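Local coordinates for protein peptide amidase (Stenotrophomonas maltophilia, PDB 1M22) that probably hydrolyses amide bonds, as a peptide amidase of the amidase signature family with a serine nucleophile, at residues Glu53-Ala58 with Ala92-Ser97; Glu311-Gly316 with Asp402-Ala407. All coordinates share one frame; numbering follows the deposited sequence.

Contact 1: Glu53-Ala58 with Ala92-Ser97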
loop_
_atom_site.group_PDB
_atom_site.type_symbol
_atom_site.label_atom_id
_atom_site.label_comp_id
_atom_site.label_asym_id
_atom_site.label_seq_id
_atom_site.Cartn_x
_atom_site.Cartn_y
_atom_site.Cartn_z
ATOM N N GLU A 53 13.514 -8.178 -6.760
ATOM C CA GLU A 53 14.944 -8.243 -6.456
ATOM C C GLU A 53 15.182 -8.581 -4.996
ATOM O O GLU A 53 14.549 -8.016 -4.106
ATOM C CB GLU A 53 15.648 -6.915 -6.784
ATOM C CG GLU A 53 17.180 -7.013 -6.711
ATOM C CD GLU A 53 17.900 -5.684 -6.909
ATOM O OE1 GLU A 53 17.262 -4.699 -7.332
ATOM O OE2 GLU A 53 19.121 -5.631 -6.644
ATOM N N LEU A 54 16.098 -9.509 -4.749
ATOM C CA LEU A 54 16.431 -9.893 -3.385
ATOM C C LEU A 54 17.551 -8.994 -2.887
ATOM O O LEU A 54 18.369 -8.510 -3.670
ATOM C CB LEU A 54 16.900 -11.349 -3.334
ATOM C CG LEU A 54 15.857 -12.424 -3.645
ATOM C CD1 LEU A 54 16.532 -13.782 -3.735
ATOM C CD2 LEU A 54 14.789 -12.424 -2.564
ATOM N N ASN A 55 17.575 -8.757 -1.581
ATOM C CA ASN A 55 18.620 -7.944 -0.985
ATOM C C ASN A 55 19.805 -8.866 -0.725
ATOM O O ASN A 55 19.709 -9.795 0.076
ATOM C CB ASN A 55 18.134 -7.332 0.330
ATOM C CG ASN A 55 19.228 -6.573 1.056
ATOM O OD1 ASN A 55 20.289 -6.302 0.492
ATOM N ND2 ASN A 55 18.971 -6.217 2.308
ATOM N N PRO A 56 20.938 -8.632 -1.407
ATOM C CA PRO A 56 22.102 -9.494 -1.189
ATOM C C PRO A 56 22.619 -9.450 0.245
ATOM O O PRO A 56 23.320 -10.361 0.683
ATOM C CB PRO A 56 23.118 -8.958 -2.195
ATOM C CG PRO A 56 22.774 -7.507 -2.278
ATOM C CD PRO A 56 21.261 -7.538 -2.338
ATOM N N ASP A 57 22.259 -8.399 0.977
ATOM C CA ASP A 57 22.701 -8.243 2.360
ATOM C C ASP A 57 21.661 -8.660 3.396
ATOM O O ASP A 57 21.828 -8.379 4.582
ATOM C CB ASP A 57 23.099 -6.791 2.640
ATOM C CG ASP A 57 24.284 -6.337 1.816
ATOM O OD1 ASP A 57 25.147 -7.179 1.492
ATOM O OD2 ASP A 57 24.360 -5.128 1.507
ATOM N N ALA A 58 20.599 -9.333 2.962
ATOM C CA ALA A 58 19.547 -9.752 3.889
ATOM C C ALA A 58 20.072 -10.605 5.040
ATOM O O ALA A 58 19.777 -10.334 6.204
ATOM C CB ALA A 58 18.458 -10.507 3.143
ATOM N N ALA A 92 19.235 0.859 -0.557
ATOM C CA ALA A 92 20.524 0.283 -0.909
ATOM C C ALA A 92 20.601 -1.118 -0.306
ATOM O O ALA A 92 19.980 -1.391 0.722
ATOM C CB ALA A 92 21.648 1.156 -0.367
ATOM N N PRO A 93 21.374 -2.023 -0.926
ATOM C CA PRO A 93 22.180 -1.843 -2.138
ATOM C C PRO A 93 21.458 -2.303 -3.404
ATOM O O PRO A 93 22.081 -2.522 -4.442
ATOM C CB PRO A 93 23.398 -2.700 -1.846
ATOM C CG PRO A 93 22.764 -3.897 -1.207
ATOM C CD PRO A 93 21.721 -3.296 -0.265
ATOM N N MET A 94 20.144 -2.456 -3.311
ATOM C CA MET A 94 19.343 -2.902 -4.443
ATOM C C MET A 94 19.029 -1.751 -5.385
ATOM O O MET A 94 19.232 -0.584 -5.056
ATOM C CB MET A 94 18.032 -3.501 -3.940
ATOM C CG MET A 94 18.215 -4.628 -2.942
ATOM S SD MET A 94 16.820 -4.773 -1.814
ATOM C CE MET A 94 17.344 -3.655 -0.513
ATOM N N ALA A 95 18.540 -2.087 -6.569
ATOM C CA ALA A 95 18.165 -1.061 -7.520
ATOM C C ALA A 95 16.755 -0.628 -7.146
ATOM O O ALA A 95 16.066 -1.316 -6.392
ATOM C CB ALA A 95 18.179 -1.620 -8.938
ATOM N N THR A 96 16.347 0.531 -7.646
ATOM C CA THR A 96 14.997 1.039 -7.430
ATOM C C THR A 96 14.589 1.386 -8.854
ATOM O O THR A 96 14.935 2.442 -9.375
ATOM C CB THR A 96 14.988 2.285 -6.525
ATOM O OG1 THR A 96 15.462 1.924 -5.220
ATOM C CG2 THR A 96 13.572 2.833 -6.394
ATOM N N SER A 97 13.853 0.474 -9.479
ATOM C CA SER A 97 13.481 0.621 -10.880
ATOM C C SER A 97 12.067 1.024 -11.244
ATOM O O SER A 97 11.811 1.360 -12.404
ATOM C CB SER A 97 13.771 -0.692 -11.607
ATOM O OG SER A 97 12.852 -1.703 -11.207
#
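Glu-53 reaches across to the backbone of Met-94 and Ala-95. Its CG is anti to the backbone N (chi1 -170°) and the chain stays extended beyond it, which carries the carboxylate to the far loop. There Glu-53 OE1 accepts the N-H of Ala-95 on its syn side, 22° out of the carboxylate plane, at 3.0 Å from Ala-95 N. The same oxygen forms a salt bridge with Arg-148, so a backbone donor and a cation grip one atom; the other oxygen, Glu-53 OE2, rests 3.5 Å from Met-94 CA. Asn-55 packs against Met-94: Asn-55 CB lies 3.6 Å from Met-94 SD, and the thioether, bent at chi3 (-89°), brings CE beside Asn-55 CG. Val-124 and Lys-127 of strand 123-128 also pack on Met-94. The Asn-55 amide is held from both ends, ND2 by Val-124 O and Glu-61, OD1 by the N-H of Asp-57 in an Asx turn; Asp-57 N sits 2.9 Å from Asn-55 OD1, well above the carbonyl plane. Asn-55 OD1 also touches Pro-93 CD at 3.4 Å. The rings of Pro-56 and Pro-93, the latter after a cis peptide bond, lie alongside one another and run opposite ways, Pro-56 CG 3.8 Å from Pro-93 CG. Asp-57 closes the row, with Asp-57 OD2 against Pro-93 CG at 3.4 Å. The type I turn of Asn-55 to Ala-58 leads from edge strand 51-54 into helix 58-70, and the loop following strand 82-86, which ends at the active-site Lys-86, packs over this strand-to-helix junction of the amidase signature fold.

Contact 2: Glu311-Gly316 with Asp402-Ala407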
loop_
_atom_site.group_PDB
_atom_site.type_symbol
_atom_site.label_atom_id
_atom_site.label_comp_id
_atom_site.label_asym_id
_atom_site.label_seq_id
_atom_site.Cartn_x
_atom_site.Cartn_y
_atom_site.Cartn_z
ATOM N N GLU A 311 -24.733 8.652 1.766
ATOM C CA GLU A 311 -24.182 8.854 0.436
ATOM C C GLU A 311 -23.057 9.871 0.547
ATOM O O GLU A 311 -23.175 10.867 1.265
ATOM C CB GLU A 311 -25.256 9.373 -0.523
ATOM C CG GLU A 311 -26.378 8.387 -0.797
ATOM C CD GLU A 311 -27.363 8.904 -1.825
ATOM O OE1 GLU A 311 -27.987 9.958 -1.578
ATOM O OE2 GLU A 311 -27.514 8.257 -2.883
ATOM N N LEU A 312 -21.959 9.611 -0.150
ATOM C CA LEU A 312 -20.817 10.512 -0.125
ATOM C C LEU A 312 -21.072 11.685 -1.061
ATOM O O LEU A 312 -21.235 11.502 -2.266
ATOM C CB LEU A 312 -19.550 9.770 -0.564
ATOM C CG LEU A 312 -18.247 10.571 -0.526
ATOM C CD1 LEU A 312 -17.904 10.921 0.912
ATOM C CD2 LEU A 312 -17.126 9.752 -1.151
ATOM N N PRO A 313 -21.128 12.908 -0.516
ATOM C CA PRO A 313 -21.365 14.077 -1.365
ATOM C C PRO A 313 -20.231 14.239 -2.374
ATOM O O PRO A 313 -19.064 14.012 -2.047
ATOM C CB PRO A 313 -21.410 15.230 -0.360
ATOM C CG PRO A 313 -21.899 14.572 0.897
ATOM C CD PRO A 313 -21.108 13.289 0.908
ATOM N N ASN A 314 -20.583 14.615 -3.600
ATOM C CA ASN A 314 -19.609 14.828 -4.670
ATOM C C ASN A 314 -18.872 13.579 -5.142
ATOM O O ASN A 314 -17.809 13.677 -5.756
ATOM C CB ASN A 314 -18.584 15.887 -4.250
ATOM C CG ASN A 314 -19.193 17.266 -4.122
ATOM O OD1 ASN A 314 -19.811 17.770 -5.059
ATOM N ND2 ASN A 314 -19.020 17.887 -2.961
ATOM N N GLN A 315 -19.437 12.409 -4.867
ATOM C CA GLN A 315 -18.828 11.147 -5.278
ATOM C C GLN A 315 -18.348 11.175 -6.732
ATOM O O GLN A 315 -19.154 11.281 -7.659
ATOM C CB GLN A 315 -19.830 10.003 -5.083
ATOM C CG GLN A 315 -19.467 8.699 -5.787
ATOM C CD GLN A 315 -18.211 8.053 -5.236
ATOM O OE1 GLN A 315 -17.138 8.656 -5.231
ATOM N NE2 GLN A 315 -18.339 6.815 -4.772
ATOM N N GLY A 316 -17.033 11.086 -6.918
ATOM C CA GLY A 316 -16.449 11.077 -8.251
ATOM C C GLY A 316 -16.396 12.397 -9.001
ATOM O O GLY A 316 -15.892 12.447 -10.123
ATOM N N ASP A 402 -15.546 14.826 4.621
ATOM C CA ASP A 402 -15.885 15.609 5.805
ATOM C C ASP A 402 -17.359 15.988 5.865
ATOM O O ASP A 402 -17.944 16.042 6.945
ATOM C CB ASP A 402 -15.018 16.865 5.891
ATOM C CG ASP A 402 -13.551 16.545 6.091
ATOM O OD1 ASP A 402 -13.244 15.562 6.800
ATOM O OD2 ASP A 402 -12.706 17.283 5.547
ATOM N N ALA A 403 -17.963 16.249 4.710
ATOM C CA ALA A 403 -19.376 16.604 4.680
ATOM C C ALA A 403 -20.219 15.416 5.138
ATOM O O ALA A 403 -21.186 15.578 5.881
ATOM C CB ALA A 403 -19.783 17.029 3.272
ATOM N N ALA A 404 -19.851 14.215 4.699
ATOM C CA ALA A 404 -20.583 13.017 5.087
ATOM C C ALA A 404 -20.399 12.735 6.577
ATOM O O ALA A 404 -21.354 12.389 7.272
ATOM C CB ALA A 404 -20.116 11.823 4.261
ATOM N N LEU A 405 -19.173 12.887 7.069
ATOM C CA LEU A 405 -18.909 12.647 8.485
ATOM C C LEU A 405 -19.693 13.621 9.367
ATOM O O LEU A 405 -20.243 13.232 10.395
ATOM C CB LEU A 405 -17.412 12.777 8.786
ATOM C CG LEU A 405 -16.479 11.749 8.133
ATOM C CD1 LEU A 405 -15.036 12.156 8.392
ATOM C CD2 LEU A 405 -16.760 10.352 8.681
ATOM N N ALA A 406 -19.748 14.884 8.959
ATOM C CA ALA A 406 -20.454 15.901 9.734
ATOM C C ALA A 406 -21.972 15.752 9.711
ATOM O O ALA A 406 -22.636 16.000 10.716
ATOM C CB ALA A 406 -20.070 17.287 9.237
ATOM N N ALA A 407 -22.523 15.344 8.570
ATOM C CA ALA A 407 -23.971 15.207 8.427
ATOM C C ALA A 407 -24.639 14.267 9.426
ATOM O O ALA A 407 -25.794 14.474 9.791
ATOM C CB ALA A 407 -24.316 14.777 7.004
#
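Pro-313 and Ala-404 meet where the loop after edge strand 306-310, which holds a type II turn, packs on the C-terminal part of helix 383-407, one of the helices that cover the central sheet of the amidase fold. The bump is the edge of the proline ring, CG and CD, set against the shallow step between the Ala-403 and Ala-404 methyls, one ring atom to each. Pro-313 CD lies 3.8 Å from Ala-404 CB, while Pro-313 CG comes to 4.0 Å from Ala-403 CB. The two small methyl groups let the ring come close to the helix backbone, with Pro-313 CD 4.1 Å from Ala-404 N. Leu-312 adds a second bump: its CG is anti to the backbone N (chi1 -177°), and CD1 touches the same Ala-404 methyl. That methyl is therefore shared by leucine and proline, and it also packs on Leu-413 of strand 412-416, as does Leu-312. No hydrogen bond joins the two segments, but Asn-314 ND2 of the loop bonds to Glu-399 O, about a turn earlier in the same helix. The turn, Leu-312 to Gln-315, presents the proline at its second position and is closed by a bond of 3.3 Å from Gln-315 N to Leu-312 O.

How the contacts relate
From the N terminus, contact 1 comes first: the chain runs from strand 51-54 through helix 58-70 and strand 82-86 and returns with residues 92-97, closing a loop of 33 intervening residues. Contact 2 opens much later, after strand 306-310, and closes a longer, largely helical excursion of 85 residues with helix 383-407, just ahead of strand 412-416. The two loops follow in series, neither nested nor crossed. Strands 51-54 and 306-310 are the two outermost of the eleven-stranded sheet, so the contacts fasten connections at its opposite edges. The centres of contact 1 and contact 2 are about 43 Å apart. They lie on opposite sides of the chain's centre and do not touch.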